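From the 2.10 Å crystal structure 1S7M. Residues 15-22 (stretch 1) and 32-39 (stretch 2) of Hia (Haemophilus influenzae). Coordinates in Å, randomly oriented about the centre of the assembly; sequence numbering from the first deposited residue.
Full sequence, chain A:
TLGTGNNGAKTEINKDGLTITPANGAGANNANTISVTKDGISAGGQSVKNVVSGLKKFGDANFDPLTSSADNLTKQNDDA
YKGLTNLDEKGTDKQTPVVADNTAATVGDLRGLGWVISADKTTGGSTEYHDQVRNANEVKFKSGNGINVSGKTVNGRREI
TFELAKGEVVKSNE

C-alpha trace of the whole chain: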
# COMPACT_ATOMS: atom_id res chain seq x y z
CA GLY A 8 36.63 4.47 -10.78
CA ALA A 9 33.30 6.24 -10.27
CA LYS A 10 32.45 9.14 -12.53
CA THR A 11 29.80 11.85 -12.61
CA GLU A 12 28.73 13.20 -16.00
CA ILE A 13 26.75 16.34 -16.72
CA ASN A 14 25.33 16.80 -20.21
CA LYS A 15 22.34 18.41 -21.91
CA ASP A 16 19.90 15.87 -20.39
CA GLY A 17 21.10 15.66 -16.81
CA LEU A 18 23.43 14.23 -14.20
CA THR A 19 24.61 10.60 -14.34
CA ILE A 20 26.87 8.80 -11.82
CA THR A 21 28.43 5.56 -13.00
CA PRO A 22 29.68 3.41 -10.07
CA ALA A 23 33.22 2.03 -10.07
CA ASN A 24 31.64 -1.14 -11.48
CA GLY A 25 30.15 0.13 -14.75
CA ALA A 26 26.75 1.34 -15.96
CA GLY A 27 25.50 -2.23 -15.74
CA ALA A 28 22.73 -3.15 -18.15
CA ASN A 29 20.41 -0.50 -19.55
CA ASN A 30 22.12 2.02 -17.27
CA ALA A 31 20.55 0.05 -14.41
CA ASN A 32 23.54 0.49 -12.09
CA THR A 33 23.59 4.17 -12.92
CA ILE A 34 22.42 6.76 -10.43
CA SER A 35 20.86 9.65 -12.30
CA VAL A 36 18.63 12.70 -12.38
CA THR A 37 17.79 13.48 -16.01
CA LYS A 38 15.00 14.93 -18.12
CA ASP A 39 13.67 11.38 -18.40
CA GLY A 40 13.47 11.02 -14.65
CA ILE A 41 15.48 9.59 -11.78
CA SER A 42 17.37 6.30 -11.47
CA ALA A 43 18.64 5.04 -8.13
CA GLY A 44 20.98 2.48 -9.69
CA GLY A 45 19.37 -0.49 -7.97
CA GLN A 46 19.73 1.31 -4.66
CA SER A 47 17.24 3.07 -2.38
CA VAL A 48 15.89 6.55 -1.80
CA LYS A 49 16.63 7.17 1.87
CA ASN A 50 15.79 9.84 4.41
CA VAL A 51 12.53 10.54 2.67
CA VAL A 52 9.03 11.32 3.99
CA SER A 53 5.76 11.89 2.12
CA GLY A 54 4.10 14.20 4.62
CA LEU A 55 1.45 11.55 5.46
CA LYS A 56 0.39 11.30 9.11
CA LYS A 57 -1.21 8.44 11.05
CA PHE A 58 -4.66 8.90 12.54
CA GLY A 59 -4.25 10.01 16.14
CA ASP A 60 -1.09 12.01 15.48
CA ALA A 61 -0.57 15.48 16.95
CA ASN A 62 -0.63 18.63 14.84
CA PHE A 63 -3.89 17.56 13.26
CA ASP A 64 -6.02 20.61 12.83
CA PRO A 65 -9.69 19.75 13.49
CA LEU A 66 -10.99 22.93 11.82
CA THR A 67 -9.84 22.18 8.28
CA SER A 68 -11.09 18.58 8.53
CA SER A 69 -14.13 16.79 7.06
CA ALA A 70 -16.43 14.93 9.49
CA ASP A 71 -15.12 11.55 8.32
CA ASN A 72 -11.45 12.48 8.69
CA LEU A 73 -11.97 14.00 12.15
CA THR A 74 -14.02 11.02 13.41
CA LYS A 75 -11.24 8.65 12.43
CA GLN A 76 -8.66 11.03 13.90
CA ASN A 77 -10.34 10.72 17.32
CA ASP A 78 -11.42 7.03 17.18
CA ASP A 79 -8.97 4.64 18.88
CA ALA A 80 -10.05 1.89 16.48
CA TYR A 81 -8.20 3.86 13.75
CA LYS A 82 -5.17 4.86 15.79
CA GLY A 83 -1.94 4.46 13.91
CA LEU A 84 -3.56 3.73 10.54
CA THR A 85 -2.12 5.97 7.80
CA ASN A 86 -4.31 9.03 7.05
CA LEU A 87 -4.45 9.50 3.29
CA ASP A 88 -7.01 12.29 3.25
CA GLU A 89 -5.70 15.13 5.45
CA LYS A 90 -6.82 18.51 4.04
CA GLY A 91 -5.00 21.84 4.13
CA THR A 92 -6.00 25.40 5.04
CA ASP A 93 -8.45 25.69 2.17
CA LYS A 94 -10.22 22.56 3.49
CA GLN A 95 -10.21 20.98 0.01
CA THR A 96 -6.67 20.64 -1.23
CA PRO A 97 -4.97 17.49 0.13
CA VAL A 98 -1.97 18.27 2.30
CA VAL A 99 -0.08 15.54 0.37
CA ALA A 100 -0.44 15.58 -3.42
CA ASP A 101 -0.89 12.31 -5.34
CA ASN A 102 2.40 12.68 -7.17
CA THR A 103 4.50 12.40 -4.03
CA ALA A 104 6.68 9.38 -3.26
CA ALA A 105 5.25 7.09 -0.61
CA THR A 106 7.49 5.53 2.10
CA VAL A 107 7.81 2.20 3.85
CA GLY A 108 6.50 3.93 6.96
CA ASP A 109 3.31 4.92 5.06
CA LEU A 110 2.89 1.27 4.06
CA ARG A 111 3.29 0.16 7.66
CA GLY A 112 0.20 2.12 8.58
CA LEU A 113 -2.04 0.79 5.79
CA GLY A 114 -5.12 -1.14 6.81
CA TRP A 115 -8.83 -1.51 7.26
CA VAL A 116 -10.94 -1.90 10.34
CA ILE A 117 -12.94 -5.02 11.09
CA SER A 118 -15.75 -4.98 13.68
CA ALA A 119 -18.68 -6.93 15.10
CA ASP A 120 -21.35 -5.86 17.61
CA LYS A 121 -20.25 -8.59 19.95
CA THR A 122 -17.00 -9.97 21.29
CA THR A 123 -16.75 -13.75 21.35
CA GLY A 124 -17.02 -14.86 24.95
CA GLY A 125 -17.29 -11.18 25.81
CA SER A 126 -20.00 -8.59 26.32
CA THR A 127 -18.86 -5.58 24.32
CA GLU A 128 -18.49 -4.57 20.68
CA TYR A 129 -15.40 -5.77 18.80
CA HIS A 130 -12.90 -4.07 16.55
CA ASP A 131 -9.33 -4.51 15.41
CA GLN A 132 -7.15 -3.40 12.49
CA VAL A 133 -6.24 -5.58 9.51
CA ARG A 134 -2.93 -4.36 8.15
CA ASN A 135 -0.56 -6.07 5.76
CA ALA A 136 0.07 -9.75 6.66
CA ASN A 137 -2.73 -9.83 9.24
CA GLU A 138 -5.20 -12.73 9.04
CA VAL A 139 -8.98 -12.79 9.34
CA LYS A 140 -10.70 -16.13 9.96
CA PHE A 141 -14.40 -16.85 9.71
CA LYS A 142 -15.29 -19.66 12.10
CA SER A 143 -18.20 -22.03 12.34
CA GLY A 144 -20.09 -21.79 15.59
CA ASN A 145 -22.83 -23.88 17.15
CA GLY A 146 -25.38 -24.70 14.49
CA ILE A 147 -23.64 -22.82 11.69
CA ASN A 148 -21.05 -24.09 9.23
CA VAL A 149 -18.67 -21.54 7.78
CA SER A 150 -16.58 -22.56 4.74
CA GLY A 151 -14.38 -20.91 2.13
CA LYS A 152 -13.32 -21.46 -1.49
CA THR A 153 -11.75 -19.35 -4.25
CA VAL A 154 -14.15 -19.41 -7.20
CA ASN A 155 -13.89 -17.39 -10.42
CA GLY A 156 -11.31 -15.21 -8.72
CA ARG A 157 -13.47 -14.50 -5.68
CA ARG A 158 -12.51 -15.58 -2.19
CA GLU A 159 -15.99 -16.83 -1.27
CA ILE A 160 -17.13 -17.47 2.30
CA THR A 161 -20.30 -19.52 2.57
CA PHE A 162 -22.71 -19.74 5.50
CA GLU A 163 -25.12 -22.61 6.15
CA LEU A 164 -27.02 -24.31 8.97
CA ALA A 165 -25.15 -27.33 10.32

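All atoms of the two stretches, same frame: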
# COMPACT_ATOMS: atom_id res chain seq x y z
N LYS A 15 23.57 17.70 -21.61
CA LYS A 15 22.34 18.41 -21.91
C LYS A 15 21.09 17.88 -21.19
O LYS A 15 20.22 18.66 -20.78
CB LYS A 15 22.09 18.39 -23.42
CG LYS A 15 21.96 16.99 -24.00
CD LYS A 15 21.66 17.02 -25.50
CE LYS A 15 21.64 15.60 -26.08
NZ LYS A 15 21.47 15.60 -27.57
N ASP A 16 21.03 16.55 -21.02
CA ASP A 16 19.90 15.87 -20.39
C ASP A 16 19.90 15.71 -18.87
O ASP A 16 18.84 15.48 -18.28
CB ASP A 16 19.71 14.49 -21.01
CG ASP A 16 19.43 14.55 -22.48
OD1 ASP A 16 18.86 15.56 -22.93
OD2 ASP A 16 19.79 13.59 -23.19
N GLY A 17 21.07 15.80 -18.25
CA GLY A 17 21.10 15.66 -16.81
C GLY A 17 22.42 15.31 -16.16
O GLY A 17 23.50 15.62 -16.67
N LEU A 18 22.31 14.66 -15.01
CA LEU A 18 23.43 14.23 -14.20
C LEU A 18 23.43 12.71 -14.04
O LEU A 18 22.49 12.15 -13.50
CB LEU A 18 23.31 14.87 -12.81
CG LEU A 18 24.38 14.60 -11.75
CD1 LEU A 18 25.64 15.35 -12.12
CD2 LEU A 18 23.89 15.08 -10.39
N THR A 19 24.50 12.05 -14.48
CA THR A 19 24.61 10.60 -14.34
C THR A 19 25.89 10.19 -13.58
O THR A 19 26.99 10.68 -13.89
CB THR A 19 24.64 9.89 -15.71
OG1 THR A 19 23.50 10.26 -16.48
CG2 THR A 19 24.63 8.40 -15.53
N ILE A 20 25.74 9.31 -12.59
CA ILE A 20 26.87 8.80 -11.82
C ILE A 20 27.01 7.33 -12.17
O ILE A 20 26.07 6.55 -12.00
CB ILE A 20 26.66 8.86 -10.27
CG1 ILE A 20 26.70 10.30 -9.75
CG2 ILE A 20 27.78 8.11 -9.58
CD1 ILE A 20 25.44 11.10 -9.95
N THR A 21 28.17 6.95 -12.66
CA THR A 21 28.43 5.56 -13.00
C THR A 21 29.35 5.02 -11.90
O THR A 21 30.45 5.52 -11.71
CB THR A 21 29.13 5.43 -14.36
OG1 THR A 21 28.36 6.12 -15.35
CG2 THR A 21 29.28 3.98 -14.74
N PRO A 22 28.89 4.01 -11.16
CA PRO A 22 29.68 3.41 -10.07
C PRO A 22 31.00 2.86 -10.59
O PRO A 22 31.19 2.69 -11.80
CB PRO A 22 28.77 2.30 -9.56
CG PRO A 22 27.41 2.76 -9.90
CD PRO A 22 27.59 3.33 -11.29
N ASN A 32 22.69 0.23 -13.25
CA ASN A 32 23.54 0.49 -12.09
C ASN A 32 23.79 1.97 -11.92
O ASN A 32 24.31 2.41 -10.90
CB ASN A 32 24.88 -0.21 -12.22
CG ASN A 32 24.84 -1.63 -11.74
OD1 ASN A 32 24.27 -1.93 -10.69
ND2 ASN A 32 25.46 -2.53 -12.49
N THR A 33 23.42 2.73 -12.93
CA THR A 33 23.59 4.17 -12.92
C THR A 33 22.69 4.88 -11.93
O THR A 33 21.56 4.47 -11.69
CB THR A 33 23.31 4.74 -14.33
OG1 THR A 33 24.48 4.58 -15.15
CG2 THR A 33 22.92 6.19 -14.25
N ILE A 34 23.20 5.95 -11.34
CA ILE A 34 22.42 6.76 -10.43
C ILE A 34 22.26 8.05 -11.22
O ILE A 34 23.26 8.69 -11.60
CB ILE A 34 23.17 7.08 -9.13
CG1 ILE A 34 23.86 5.82 -8.60
CG2 ILE A 34 22.19 7.67 -8.11
CD1 ILE A 34 22.95 4.76 -8.14
N SER A 35 21.03 8.46 -11.50
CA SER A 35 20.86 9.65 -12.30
C SER A 35 19.60 10.45 -12.11
O SER A 35 18.58 9.91 -11.69
CB SER A 35 20.94 9.28 -13.78
OG SER A 35 19.83 8.49 -14.14
N VAL A 36 19.72 11.73 -12.42
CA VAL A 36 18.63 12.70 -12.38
C VAL A 36 18.70 13.38 -13.75
O VAL A 36 19.53 14.27 -13.98
CB VAL A 36 18.83 13.75 -11.28
CG1 VAL A 36 17.77 14.83 -11.41
CG2 VAL A 36 18.70 13.10 -9.91
N THR A 37 17.84 12.94 -14.66
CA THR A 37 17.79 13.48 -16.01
C THR A 37 16.39 13.92 -16.38
O THR A 37 15.45 13.78 -15.59
CB THR A 37 18.23 12.43 -17.06
OG1 THR A 37 17.19 11.45 -17.21
CG2 THR A 37 19.52 11.74 -16.63
N LYS A 38 16.26 14.44 -17.60
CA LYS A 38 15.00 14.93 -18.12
C LYS A 38 14.00 13.78 -18.24
O LYS A 38 12.79 13.99 -18.27
CB LYS A 38 15.22 15.57 -19.49
CG LYS A 38 15.60 14.59 -20.59
CD LYS A 38 15.89 15.31 -21.89
CE LYS A 38 15.59 14.43 -23.09
NZ LYS A 38 16.25 13.10 -23.04
N ASP A 39 14.51 12.55 -18.30
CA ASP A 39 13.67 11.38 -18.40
C ASP A 39 13.33 10.84 -17.02
O ASP A 39 12.68 9.81 -16.90
CB ASP A 39 14.38 10.27 -19.17
CG ASP A 39 14.71 10.65 -20.59
OD1 ASP A 39 15.57 9.96 -21.19
OD2 ASP A 39 14.11 11.61 -21.12

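Strands 17-21 and 34-37 of Hia pair antiparallel, their axes 176° apart in direction and 4.6 Å apart at closest approach. The ladder is carried by two hydrogen-bonded pairs, in each of which both residues donate through N and accept through O. Leu18 N donates to Val36 O (3.0 Å, 173°) and Val36 N returns the bond to Leu18 O (3.0 Å); Ile20 N reaches Ile34 O at 2.7 Å, the shortest of the set, and Ile34 N answers to Ile20 O at 3.0 Å and 175°. Beyond the strand ends, Lys38 N donates to Asp16 O (2.9 Å), but at 140° this bond is more bent than the four in the ladder. Two carbonyls also receive CA-H...O contacts, Val36 O from Gly17 CA (3.5 Å) and Ile20 O from Thr33 CA (3.6 Å).

Gly17 faces Thr37 in a non-hydrogen-bonded pair with CA atoms only 4.0 Å apart. A CB there would lie 2.5 Å from Val36 O and 2.6 Å from Thr37 CA, and the backbone angles (160/-152) by themselves call for glycine. Thr19 and Ser35, the other such pair, share the face with Thr37. On the opposite face lie Leu18, Val36, Ile20 and Ile34, all buried; Ile20 CB and Ile34 CB meet at 4.1 Å.

The side-chain hydrogen bonds and salt bridges gather at the Asp16 end. Lys38 NZ forms salt bridges with Asp16 OD2 (3.6 Å) across the contact and with Asp39 OD2 (3.2 Å) within its own stretch, so one ammonium serves two carboxylates. Thr37 OG1 accepts from Asp39 N at 3.1 Å, just past the end of the strand. At the other end, Thr33 OG1 is buried without a partner: Thr21 OG1 lies 4.2 Å from Thr33 OG1, too far for a hydrogen bond, while Thr19 CG2 and Thr33 CG2 are 3.1 Å apart, closer than two methyl groups normally come, so the spot is strained or imperfectly modelled and is no sign of good packing.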